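Local coordinates for protein carbohydrate oxidase (Microdochium nivale, PDB 3RJA) that oxidises the C1 hydroxyl of mono-, oligo- and polysaccharides to the corresponding lactone, using FAD and reducing molecular oxygen to hydrogen peroxide, at residues A[108-111]-A[112-116]; A[1-4]-A[5-9]; A[415-418]-A[419-423]; A[181-184]-A[185-189]; A[240-243]-A[244-247]. All coordinates share one frame; numbering follows the deposited sequence. Where two conformers were deposited one is given.

Interaction 1. Residues A[108-111]-A[112-116]. With ZN (zinc ion), chain D.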
loop_
_atom_site.group_PDB
_atom_site.type_symbol
_atom_site.label_atom_id
_atom_site.label_comp_id
_atom_site.label_asym_id
_atom_site.label_seq_id
_atom_site.Cartn_x
_atom_site.Cartn_y
_atom_site.Cartn_z
ATOM N N PRO A 108 -13.142 9.130 3.171
ATOM C CA PRO A 108 -11.984 8.710 2.379
ATOM C C PRO A 108 -10.649 9.336 2.801
ATOM O O PRO A 108 -9.611 9.071 2.164
ATOM C CB PRO A 108 -12.341 9.191 0.960
ATOM C CG PRO A 108 -13.214 10.392 1.160
ATOM C CD PRO A 108 -13.956 10.156 2.474
ATOM N N GLY A 109 -10.691 10.147 3.860
ATOM C CA GLY A 109 -9.517 10.841 4.375
ATOM C C GLY A 109 -9.009 10.265 5.692
ATOM O O GLY A 109 -7.966 10.703 6.196
ATOM N N ALA A 110 -9.752 9.301 6.248
ATOM C CA ALA A 110 -9.322 8.575 7.456
ATOM C C ALA A 110 -8.019 7.862 7.209
ATOM O O ALA A 110 -7.876 7.106 6.206
ATOM C CB ALA A 110 -10.356 7.551 7.863
ATOM N N ARG A 111 -7.074 8.079 8.115
ATOM C CA ARG A 111 -5.805 7.346 8.100
ATOM C C ARG A 111 -5.873 6.028 8.886
ATOM O O ARG A 111 -6.703 5.869 9.798
ATOM C CB ARG A 111 -4.648 8.242 8.593
ATOM C CG ARG A 111 -4.389 9.434 7.635
ATOM C CD ARG A 111 -3.600 10.582 8.334
ATOM N NE ARG A 111 -3.580 11.821 7.554
ATOM C CZ ARG A 111 -2.648 12.121 6.638
ATOM N NH1 ARG A 111 -1.665 11.266 6.380
ATOM N NH2 ARG A 111 -2.696 13.290 5.997
ATOM N N LEU A 112 -4.999 5.086 8.528
ATOM C CA LEU A 112 -5.052 3.730 9.073
ATOM C C LEU A 112 -5.065 3.722 10.605
ATOM O O LEU A 112 -5.867 3.026 11.216
ATOM C CB LEU A 112 -3.894 2.855 8.550
ATOM C CG LEU A 112 -3.843 2.592 7.042
ATOM C CD1 LEU A 112 -2.859 1.499 6.747
ATOM C CD2 LEU A 112 -5.221 2.205 6.421
ATOM N N GLY A 113 -4.165 4.483 11.226
ATOM C CA GLY A 113 -4.113 4.500 12.700
ATOM C C GLY A 113 -5.415 5.012 13.279
ATOM O O GLY A 113 -5.889 4.498 14.292
ATOM N N HIS A 114 -6.003 6.028 12.636
ATOM C CA HIS A 114 -7.270 6.593 13.108
ATOM C C HIS A 114 -8.446 5.612 12.897
ATOM O O HIS A 114 -9.251 5.384 13.811
ATOM C CB HIS A 114 -7.523 7.954 12.443
ATOM C CG HIS A 114 -8.888 8.525 12.697
ATOM N ND1 HIS A 114 -9.269 9.050 13.912
ATOM C CD2 HIS A 114 -9.959 8.664 11.878
ATOM C CE1 HIS A 114 -10.511 9.492 13.836
ATOM N NE2 HIS A 114 -10.959 9.255 12.616
ATOM N N LEU A 115 -8.533 5.048 11.693
ATOM C CA LEU A 115 -9.499 3.984 11.383
ATOM C C LEU A 115 -9.417 2.886 12.446
ATOM O O LEU A 115 -10.439 2.499 13.035
ATOM C CB LEU A 115 -9.206 3.391 9.992
ATOM C CG LEU A 115 -10.016 2.150 9.629
ATOM C CD1 LEU A 115 -11.525 2.522 9.554
ATOM C CD2 LEU A 115 -9.501 1.515 8.299
ATOM N N ALA A 116 -8.202 2.408 12.715
ATOM C CA ALA A 116 -8.033 1.291 13.657
ATOM C C ALA A 116 -8.433 1.703 15.063
ATOM O O ALA A 116 -9.027 0.915 15.800
ATOM C CB ALA A 116 -6.627 0.765 13.647
HETATM ZN ZN ZN D . -8.846 9.504 15.814
HETATM O O HOH W 1 -10.186 8.554 17.227
HETATM O O HOH W 2 -8.667 11.537 16.243
#
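The carbonyl of R111, the residue at the N-cap position, points into the first turn of helix 112-123 and accepts a nearly straight hydrogen bond from L115 N, 2.8 Å from R111 O with an N-H...O angle of 175°. That oxygen also lies under the first turn's side chains, 3.5 Å from CB of H114 and 3.5 Å from CB of L115. H114 points back toward the incoming loop: the methyl CB of A110 meets CD2 at the edge of the imidazole, near its plane, at 4.2 Å. With CG anti to the backbone N (chi1 171°), the ring is carried beside the helix and its ND1 binds a zinc ion at 2.0 Å. Two waters coordinate the same metal, at 2.2 Å from the zinc for water 1 and 2.1 Å for water 2, and D309 from a distant loop is a further ligand. H114 NE2 is weakly hydrogen-bonded to I92 O, which would limit rotation of the ring. The long chain of R111 runs away from the helix, extended from CG to NE, into a salt bridge with D89 and hydrogen bonds to G134 O and G68 O. P108, at the start of the loop, touches FAD. The segment thus leads from strand 103-106 of the FAD-binding domain into helix 112-123, where L112 and L115 pack on F141 of helix 137-142.

Interaction 2. Residues A[1-4]-A[5-9]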
loop_
_atom_site.group_PDB
_atom_site.type_symbol
_atom_site.label_atom_id
_atom_site.label_comp_id
_atom_site.label_asym_id
_atom_site.label_seq_id
_atom_site.Cartn_x
_atom_site.Cartn_y
_atom_site.Cartn_z
ATOM N N GLY A 1 -8.205 33.391 -9.370
ATOM C CA GLY A 1 -8.406 33.043 -10.796
ATOM C C GLY A 1 -9.631 32.163 -10.992
ATOM O O GLY A 1 -10.421 31.942 -10.071
ATOM N N ALA A 2 -9.767 31.649 -12.200
ATOM C CA ALA A 2 -10.980 30.956 -12.610
ATOM C C ALA A 2 -11.336 29.734 -11.714
ATOM O O ALA A 2 -12.488 29.589 -11.328
ATOM C CB ALA A 2 -10.842 30.554 -14.072
ATOM N N ILE A 3 -10.349 28.871 -11.407
ATOM C CA ILE A 3 -10.592 27.657 -10.606
ATOM C C ILE A 3 -10.977 28.009 -9.165
ATOM O O ILE A 3 -11.903 27.416 -8.610
ATOM C CB ILE A 3 -9.390 26.600 -10.670
ATOM C CG1 ILE A 3 -9.685 25.355 -9.833
ATOM C CG2 ILE A 3 -8.038 27.233 -10.297
ATOM C CD1 ILE A 3 -10.886 24.464 -10.409
ATOM N N GLU A 4 -10.283 28.976 -8.566
ATOM C CA GLU A 4 -10.644 29.430 -7.212
ATOM C C GLU A 4 -12.112 29.930 -7.210
ATOM O O GLU A 4 -12.923 29.535 -6.378
ATOM C CB GLU A 4 -9.719 30.554 -6.735
ATOM C CG GLU A 4 -8.241 30.157 -6.467
ATOM C CD GLU A 4 -7.406 30.008 -7.738
ATOM O OE1 GLU A 4 -7.858 30.458 -8.814
ATOM O OE2 GLU A 4 -6.290 29.452 -7.650
ATOM N N ALA A 5 -12.440 30.791 -8.163
ATOM C CA ALA A 5 -13.794 31.356 -8.277
ATOM C C ALA A 5 -14.810 30.236 -8.419
ATOM O O ALA A 5 -15.834 30.238 -7.749
ATOM C CB ALA A 5 -13.874 32.285 -9.484
ATOM N N CYS A 6 -14.492 29.256 -9.267
ATOM C CA CYS A 6 -15.403 28.122 -9.507
ATOM C C CYS A 6 -15.665 27.329 -8.236
ATOM O O CYS A 6 -16.800 26.969 -7.958
ATOM C CB CYS A 6 -14.850 27.170 -10.579
ATOM S SG CYS A 6 -16.016 25.858 -11.024
ATOM N N LEU A 7 -14.605 27.031 -7.489
ATOM C CA LEU A 7 -14.735 26.253 -6.277
ATOM C C LEU A 7 -15.509 27.048 -5.210
ATOM O O LEU A 7 -16.372 26.502 -4.518
ATOM C CB LEU A 7 -13.341 25.852 -5.754
ATOM C CG LEU A 7 -12.612 24.814 -6.591
ATOM C CD1 LEU A 7 -11.129 24.720 -6.202
ATOM C CD2 LEU A 7 -13.313 23.424 -6.554
ATOM N N SER A 8 -15.192 28.333 -5.085
ATOM C CA SER A 8 -15.839 29.174 -4.080
ATOM C C SER A 8 -17.334 29.372 -4.366
ATOM O O SER A 8 -18.135 29.331 -3.443
ATOM C CB SER A 8 -15.112 30.500 -3.951
ATOM O OG SER A 8 -14.020 30.337 -3.075
ATOM N N ALA A 9 -17.690 29.550 -5.643
ATOM C CA ALA A 9 -19.091 29.641 -6.093
ATOM C C ALA A 9 -19.909 28.430 -5.701
ATOM O O ALA A 9 -21.105 28.557 -5.457
ATOM C CB ALA A 9 -19.162 29.828 -7.622
#
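Four successive backbone hydrogen bonds tie residues 1-4 to 5-8: A5 N to G1 O at 3.0 Å, C6 N to A2 O at 2.9 Å, L7 N to I3 O at 3.0 Å and S8 N to E4 O at 2.9 Å. The first is the straightest, at 170°. The terminal amine of G1 donates a further bond to E4 OE1 at 3.0 Å, reaching the oxygen from above the carboxylate plane, 51° out of it. E4 bends at chi2 (78°), which folds its carboxylate back toward the chain start. The amine, if protonated, and the carboxylate would be expected to attract each other, and a negative group at this end of the helix would also suit its dipole. Each of the four backbone bonds links residue i to i+4, so this is the opening of an alpha-helix, helix 2-9, at the N-terminus of the mature enzyme. A disulfide from C6 to C55 fastens it to helix 46-58. The apolar side is formed by I3 and L7, one turn apart, lying side by side and pointing the same way, with I3 CG1 4.0 Å from L7 CD1. L7 CG also lies 3.4 Å from I3 O. Both side chains are buried against C55 of helix 46-58 and L84 of strand 84-87, and I3 reaches A39 of strand 39-42 as well.

Interaction 3. Residues A[415-418]-A[419-423]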
loop_
_atom_site.group_PDB
_atom_site.type_symbol
_atom_site.label_atom_id
_atom_site.label_comp_id
_atom_site.label_asym_id
_atom_site.label_seq_id
_atom_site.Cartn_x
_atom_site.Cartn_y
_atom_site.Cartn_z
ATOM N N LYS A 415 16.088 -10.222 -14.408
ATOM C CA LYS A 415 16.857 -10.812 -15.482
ATOM C C LYS A 415 16.792 -12.346 -15.385
ATOM O O LYS A 415 16.939 -13.018 -16.393
ATOM C CB LYS A 415 18.302 -10.290 -15.510
ATOM C CG LYS A 415 19.239 -10.873 -14.440
ATOM C CD LYS A 415 20.616 -10.239 -14.541
ATOM C CE LYS A 415 21.617 -11.037 -13.712
ATOM N NZ LYS A 415 22.925 -10.330 -13.484
ATOM N N ALA A 416 16.509 -12.889 -14.190
ATOM C CA ALA A 416 16.495 -14.356 -14.007
ATOM C C ALA A 416 15.134 -15.010 -14.247
ATOM O O ALA A 416 14.989 -16.233 -14.116
ATOM C CB ALA A 416 17.005 -14.724 -12.651
ATOM N N LEU A 417 14.131 -14.213 -14.596
ATOM C CA LEU A 417 12.753 -14.738 -14.633
ATOM C C LEU A 417 12.022 -14.450 -15.931
ATOM O O LEU A 417 12.246 -13.406 -16.545
ATOM C CB LEU A 417 11.932 -14.155 -13.461
ATOM C CG LEU A 417 12.306 -14.531 -12.021
ATOM C CD1 LEU A 417 11.485 -13.666 -11.022
ATOM C CD2 LEU A 417 12.119 -16.043 -11.760
ATOM N N PRO A 418 11.117 -15.350 -16.342
ATOM C CA PRO A 418 10.281 -14.923 -17.468
ATOM C C PRO A 418 9.383 -13.781 -16.972
ATOM O O PRO A 418 9.057 -13.746 -15.783
ATOM C CB PRO A 418 9.441 -16.158 -17.793
ATOM C CG PRO A 418 9.453 -16.989 -16.575
ATOM C CD PRO A 418 10.701 -16.641 -15.769
ATOM N N LYS A 419 8.998 -12.873 -17.869
ATOM C CA LYS A 419 8.205 -11.706 -17.492
ATOM C C LYS A 419 6.875 -12.091 -16.853
ATOM O O LYS A 419 6.358 -11.378 -15.998
ATOM C CB LYS A 419 8.009 -10.770 -18.691
ATOM C CG LYS A 419 9.321 -10.109 -19.173
ATOM C CD LYS A 419 9.079 -8.861 -20.027
ATOM C CE LYS A 419 8.696 -9.217 -21.458
ATOM N NZ LYS A 419 9.827 -9.868 -22.190
ATOM N N SER A 420 6.333 -13.236 -17.241
ATOM C CA SER A 420 5.067 -13.676 -16.698
ATOM C C SER A 420 5.157 -14.045 -15.202
ATOM O O SER A 420 4.142 -14.205 -14.549
ATOM C CB SER A 420 4.576 -14.886 -17.493
ATOM O OG SER A 420 5.259 -16.045 -17.041
ATOM N N ASP A 421 6.368 -14.227 -14.677
ATOM C CA ASP A 421 6.532 -14.698 -13.292
ATOM C C ASP A 421 6.546 -13.581 -12.241
ATOM O O ASP A 421 6.569 -13.848 -11.039
ATOM C CB ASP A 421 7.801 -15.526 -13.153
ATOM C CG ASP A 421 7.552 -17.020 -13.312
ATOM O OD1 ASP A 421 6.480 -17.411 -13.824
ATOM O OD2 ASP A 421 8.436 -17.806 -12.913
ATOM N N TRP A 422 6.557 -12.336 -12.691
ATOM C CA TRP A 422 6.761 -11.245 -11.748
ATOM C C TRP A 422 5.937 -10.033 -12.120
ATOM O O TRP A 422 5.633 -9.815 -13.302
ATOM C CB TRP A 422 8.245 -10.900 -11.596
ATOM C CG TRP A 422 8.917 -10.315 -12.822
ATOM C CD1 TRP A 422 9.616 -11.007 -13.803
ATOM C CD2 TRP A 422 8.978 -8.922 -13.195
ATOM N NE1 TRP A 422 10.099 -10.122 -14.740
ATOM C CE2 TRP A 422 9.717 -8.844 -14.400
ATOM C CE3 TRP A 422 8.472 -7.737 -12.629
ATOM C CZ2 TRP A 422 9.960 -7.625 -15.057
ATOM C CZ3 TRP A 422 8.712 -6.522 -13.274
ATOM C CH2 TRP A 422 9.446 -6.477 -14.490
ATOM N N GLY A 423 5.582 -9.255 -11.090
ATOM C CA GLY A 423 4.937 -7.970 -11.288
ATOM C C GLY A 423 5.509 -6.949 -10.339
ATOM O O GLY A 423 6.499 -7.207 -9.681
HETATM O O HOH W 3 12.000 -10.802 -16.693
#
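The ring of P418 lies across the side chain of D421, with P418 CG 3.8 Å from D421 CG and P418 CD 3.8 Å from D421 OD2. Just beside this pair, D421 N donates to P418 O at 2.9 Å, coming from above the carbonyl plane, 49° out of it. This i to i+3 bond belongs to the short 3-10 segment 419-421, through which the loop after helix 403-414 runs into strand 422-423. L417 CB approaches the five-membered part of the W422 indole, 3.9 Å from CD1, while P418 O comes within 3.4 Å of the same CD1. Water 3 completes the link between loop and strand: it donates to L417 O at 2.6 Å and accepts from W422 NE1 at 2.8 Å, lying in the indole plane at its edge. W422 takes up chi1 66°, with CG between backbone N and carbonyl carbon, which turns the indole back over the preceding turn; K419 O lies 3.9 Å above one of its faces. Farther out, L324 and L326 of strand 318-326 meet the indole, as do Y437 and V441 of helix 435-443. D421 is backbone hydrogen-bonded to K327, whose NZ makes a long, weak ion pair with D421 OD1.

Interaction 4. Residues A[181-184]-A[185-189]; sequences ADLF and WGIKG
Helix 181-190 passes close to the bound FAD, the side chain of I187 lying about 6 Å from the cofactor, and residues 181-188 form its first two turns. Here I187 and K188 face the residues one turn earlier. F184 and K188 meet in a CH-pi contact: the lysine methylene CD sits over one face of the phenyl ring, 3.8 Å from the ring centroid and 21° off the ring normal, and 3.6 Å from F184 CZ. In K188, chi1 of -68° and an extended chi2 place CD over the ring, and a bend at chi3 (63°) then directs CE and NZ on toward V160 O, the hydrogen-bond partner of the ammonium. On the buried side L183 CD1 touches I187 CG1 at 4.0 Å, the two side chains crossing at a slant, and I187 CG1 also lies 3.3 Å from L183 O. The backbone is tied by I187 N to L183 O at 2.8 Å and K188 N to F184 O at 3.1 Å, with W185 N reaching A181 O at 3.0 Å. W185 swings away from this face, its NE1 bonded to A373 O and its indole in a cation-pi contact with R449, and D182 forms a salt bridge with K456 of helix 447-457. L183 and F184 rest on strand 172-176, and F184 and I187 on strand 160-166, at V160 and V163. Such i to i+4 side-chain pairs belong here to an alpha-helix layered between the antiparallel sheet of the FAD-binding domain and helix 447-457.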
loop_
_atom_site.group_PDB
_atom_site.type_symbol
_atom_site.label_atom_id
_atom_site.label_comp_id
_atom_site.label_asym_id
_atom_site.label_seq_id
_atom_site.Cartn_x
_atom_site.Cartn_y
_atom_site.Cartn_z
ATOM N N ALA A 181 -21.064 -3.803 -10.588
ATOM C CA ALA A 181 -20.055 -4.798 -10.209
ATOM C C ALA A 181 -18.752 -4.693 -11.023
ATOM O O ALA A 181 -17.666 -5.058 -10.520
ATOM C CB ALA A 181 -20.650 -6.251 -10.223
ATOM N N ASP A 182 -18.857 -4.141 -12.243
ATOM C CA ASP A 182 -17.699 -3.882 -13.071
ATOM C C ASP A 182 -16.832 -2.746 -12.503
ATOM O O ASP A 182 -15.585 -2.858 -12.476
ATOM C CB ASP A 182 -18.071 -3.630 -14.553
ATOM C CG ASP A 182 -19.040 -2.427 -14.768
ATOM O OD1 ASP A 182 -19.834 -2.031 -13.862
ATOM O OD2 ASP A 182 -19.023 -1.898 -15.887
ATOM N N LEU A 183 -17.488 -1.675 -12.041
ATOM C CA LEU A 183 -16.797 -0.564 -11.392
ATOM C C LEU A 183 -16.160 -1.063 -10.097
ATOM O O LEU A 183 -14.987 -0.778 -9.823
ATOM C CB LEU A 183 -17.766 0.574 -11.084
ATOM C CG LEU A 183 -17.219 1.803 -10.354
ATOM C CD1 LEU A 183 -15.968 2.366 -11.033
ATOM C CD2 LEU A 183 -18.308 2.887 -10.250
ATOM N N PHE A 184 -16.950 -1.810 -9.327
ATOM C CA PHE A 184 -16.536 -2.426 -8.059
ATOM C C PHE A 184 -15.236 -3.238 -8.220
ATOM O O PHE A 184 -14.313 -3.149 -7.386
ATOM C CB PHE A 184 -17.677 -3.313 -7.530
ATOM C CG PHE A 184 -17.518 -3.743 -6.108
ATOM C CD1 PHE A 184 -17.352 -2.797 -5.090
ATOM C CD2 PHE A 184 -17.549 -5.080 -5.778
ATOM C CE1 PHE A 184 -17.199 -3.191 -3.773
ATOM C CE2 PHE A 184 -17.406 -5.487 -4.471
ATOM C CZ PHE A 184 -17.263 -4.543 -3.460
ATOM N N TRP A 185 -15.167 -4.005 -9.304
ATOM C CA TRP A 185 -14.006 -4.835 -9.611
ATOM C C TRP A 185 -12.746 -3.965 -9.797
ATOM O O TRP A 185 -11.688 -4.238 -9.200
ATOM C CB TRP A 185 -14.300 -5.656 -10.888
ATOM C CG TRP A 185 -13.233 -6.634 -11.292
ATOM C CD1 TRP A 185 -13.122 -7.932 -10.879
ATOM C CD2 TRP A 185 -12.134 -6.407 -12.187
ATOM N NE1 TRP A 185 -12.032 -8.525 -11.469
ATOM C CE2 TRP A 185 -11.411 -7.622 -12.282
ATOM C CE3 TRP A 185 -11.704 -5.307 -12.945
ATOM C CZ2 TRP A 185 -10.273 -7.772 -13.109
ATOM C CZ3 TRP A 185 -10.569 -5.462 -13.792
ATOM C CH2 TRP A 185 -9.862 -6.671 -13.835
ATOM N N GLY A 186 -12.876 -2.908 -10.613
ATOM C CA GLY A 186 -11.797 -1.954 -10.817
ATOM C C GLY A 186 -11.405 -1.189 -9.568
ATOM O O GLY A 186 -10.219 -0.923 -9.354
ATOM N N ILE A 187 -12.389 -0.818 -8.737
ATOM C CA ILE A 187 -12.076 -0.055 -7.537
ATOM C C ILE A 187 -11.202 -0.918 -6.618
ATOM O O ILE A 187 -10.263 -0.407 -5.960
ATOM C CB ILE A 187 -13.353 0.426 -6.791
ATOM C CG1 ILE A 187 -14.115 1.494 -7.599
ATOM C CG2 ILE A 187 -13.059 0.892 -5.369
ATOM C CD1 ILE A 187 -13.390 2.781 -7.894
ATOM N N LYS A 188 -11.486 -2.221 -6.619
ATOM C CA LYS A 188 -10.776 -3.160 -5.761
ATOM C C LYS A 188 -9.440 -3.640 -6.330
ATOM O O LYS A 188 -9.270 -4.813 -6.689
ATOM C CB LYS A 188 -11.682 -4.315 -5.319
ATOM C CG LYS A 188 -12.783 -3.856 -4.374
ATOM C CD LYS A 188 -13.760 -4.977 -3.970
ATOM C CE LYS A 188 -13.009 -6.061 -3.193
ATOM N NZ LYS A 188 -13.944 -7.012 -2.612
ATOM N N GLY A 189 -8.487 -2.705 -6.399
ATOM C CA GLY A 189 -7.111 -3.016 -6.785
ATOM C C GLY A 189 -6.489 -1.990 -7.719
ATOM O O GLY A 189 -5.264 -1.926 -7.863
#

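Interaction 5. Residues A[240-243]-A[244-247]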
loop_
_atom_site.group_PDB
_atom_site.type_symbol
_atom_site.label_atom_id
_atom_site.label_comp_id
_atom_site.label_asym_id
_atom_site.label_seq_id
_atom_site.Cartn_x
_atom_site.Cartn_y
_atom_site.Cartn_z
ATOM N N VAL A 240 3.720 -24.981 4.284
ATOM C CA VAL A 240 3.567 -25.314 5.704
ATOM C C VAL A 240 2.898 -24.228 6.543
ATOM O O VAL A 240 2.014 -24.531 7.358
ATOM C CB VAL A 240 4.948 -25.647 6.360
ATOM C CG1 VAL A 240 4.775 -26.141 7.836
ATOM C CG2 VAL A 240 5.714 -26.699 5.530
ATOM N N ALA A 241 3.357 -22.977 6.394
ATOM C CA ALA A 241 2.903 -21.868 7.242
ATOM C C ALA A 241 1.370 -21.854 7.471
ATOM O O ALA A 241 0.581 -21.670 6.525
ATOM C CB ALA A 241 3.385 -20.510 6.677
ATOM N N PRO A 242 0.936 -22.078 8.729
ATOM C CA PRO A 242 -0.489 -22.015 9.009
ATOM C C PRO A 242 -1.019 -20.610 8.735
ATOM O O PRO A 242 -0.255 -19.655 8.692
ATOM C CB PRO A 242 -0.569 -22.348 10.505
ATOM C CG PRO A 242 0.663 -23.189 10.740
ATOM C CD PRO A 242 1.705 -22.517 9.900
ATOM N N ARG A 243 -2.319 -20.527 8.518
ATOM C CA ARG A 243 -3.050 -19.273 8.370
ATOM C C ARG A 243 -2.689 -18.243 9.440
ATOM O O ARG A 243 -2.465 -17.079 9.118
ATOM C CB ARG A 243 -4.549 -19.581 8.455
ATOM C CG ARG A 243 -5.432 -18.458 7.998
ATOM C CD ARG A 243 -6.916 -18.784 8.259
ATOM N NE ARG A 243 -7.722 -17.610 7.964
ATOM C CZ ARG A 243 -8.927 -17.359 8.466
ATOM N NH1 ARG A 243 -9.499 -18.205 9.327
ATOM N NH2 ARG A 243 -9.556 -16.243 8.113
ATOM N N GLU A 244 -2.617 -18.682 10.697
ATOM C CA GLU A 244 -2.386 -17.787 11.843
ATOM C C GLU A 244 -1.005 -17.062 11.850
ATOM O O GLU A 244 -0.782 -16.151 12.662
ATOM C CB GLU A 244 -2.516 -18.567 13.168
ATOM C CG GLU A 244 -3.919 -19.057 13.538
ATOM C CD GLU A 244 -4.380 -20.241 12.658
ATOM O OE1 GLU A 244 -3.516 -20.996 12.139
ATOM O OE2 GLU A 244 -5.609 -20.398 12.502
ATOM N N VAL A 245 -0.070 -17.494 11.004
ATOM C CA VAL A 245 1.262 -16.892 11.037
ATOM C C VAL A 245 1.410 -15.843 9.938
ATOM O O VAL A 245 1.104 -16.085 8.779
ATOM C CB VAL A 245 2.410 -17.929 11.051
ATOM C CG1 VAL A 245 2.788 -18.383 9.643
ATOM C CG2 VAL A 245 3.618 -17.353 11.757
ATOM N N ASN A 246 1.842 -14.647 10.338
ATOM C CA ASN A 246 2.012 -13.530 9.391
ATOM C C ASN A 246 3.427 -13.062 9.542
ATOM O O ASN A 246 3.843 -12.726 10.671
ATOM C CB ASN A 246 1.081 -12.351 9.714
ATOM C CG ASN A 246 -0.367 -12.752 9.839
ATOM O OD1 ASN A 246 -1.164 -12.513 8.931
ATOM N ND2 ASN A 246 -0.722 -13.341 10.969
ATOM N N PHE A 247 4.210 -13.057 8.470
ATOM C CA PHE A 247 5.593 -12.612 8.676
ATOM C C PHE A 247 6.303 -12.149 7.419
ATOM O O PHE A 247 5.791 -12.306 6.284
ATOM C CB PHE A 247 6.416 -13.698 9.433
ATOM C CG PHE A 247 6.841 -14.889 8.576
ATOM C CD1 PHE A 247 5.932 -15.875 8.211
ATOM C CD2 PHE A 247 8.158 -15.022 8.171
ATOM C CE1 PHE A 247 6.339 -17.001 7.446
ATOM C CE2 PHE A 247 8.586 -16.145 7.387
ATOM C CZ PHE A 247 7.677 -17.119 7.039
#
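Apolar contacts join the loop to the strand through V245, whose CG1, in the conformer described, meets A241 CB at 3.7 Å; because V245 was modelled in two conformers, this touch is doubtful as a fixed contact. Beside it, E244 bends at chi2 (73°) and brings OE1 to 3.6 Å from P242 CB. Hydrogen bonding across the pair is carried by the backbone: V245 N donates to P242 O at 3.2 Å, approaching from above the carbonyl plane, 54° out of it. As for charge, the R243 chain is extended away from the turn, and its NH1 stays 5.5 Å from E244 OE2, so the opposite charges are near without touching; R243 NE makes a weak hydrogen bond to M152 O. Outside the pair, A241 and P242 lean on Y236 of helix 223-239, V245 on F274 of helix 267-278, and the carbonyl of R243 is bonded to H151 ND1. The contact is built round a type I beta turn, P242 to V245, leading from the loop after helix 223-239 into strand 245-251 of the eight-stranded antiparallel sheet.

The five contacts divide by depth. Interaction 1 is fully buried, interactions 2, 4 and 5 are partly so, and interaction 3 lies at the surface. Interactions 1 and 4 lie closest together, with centres about 21 Å apart, and both approach FAD; interaction 1 adds metal coordination, which none of the others has. Interactions 2 and 4 are mainly helical, with bonds from each N-H to the carbonyl four residues back, whereas 3 and 5 are four-residue turns (a 3-10 turn and a type I beta turn), each with a proline first and leading to a strand. Those two lie about 26 Å apart between centres and serve the same eight-stranded sheet. Interaction 2, on the N-terminal helix, stands about 53 Å from interaction 5 between centres.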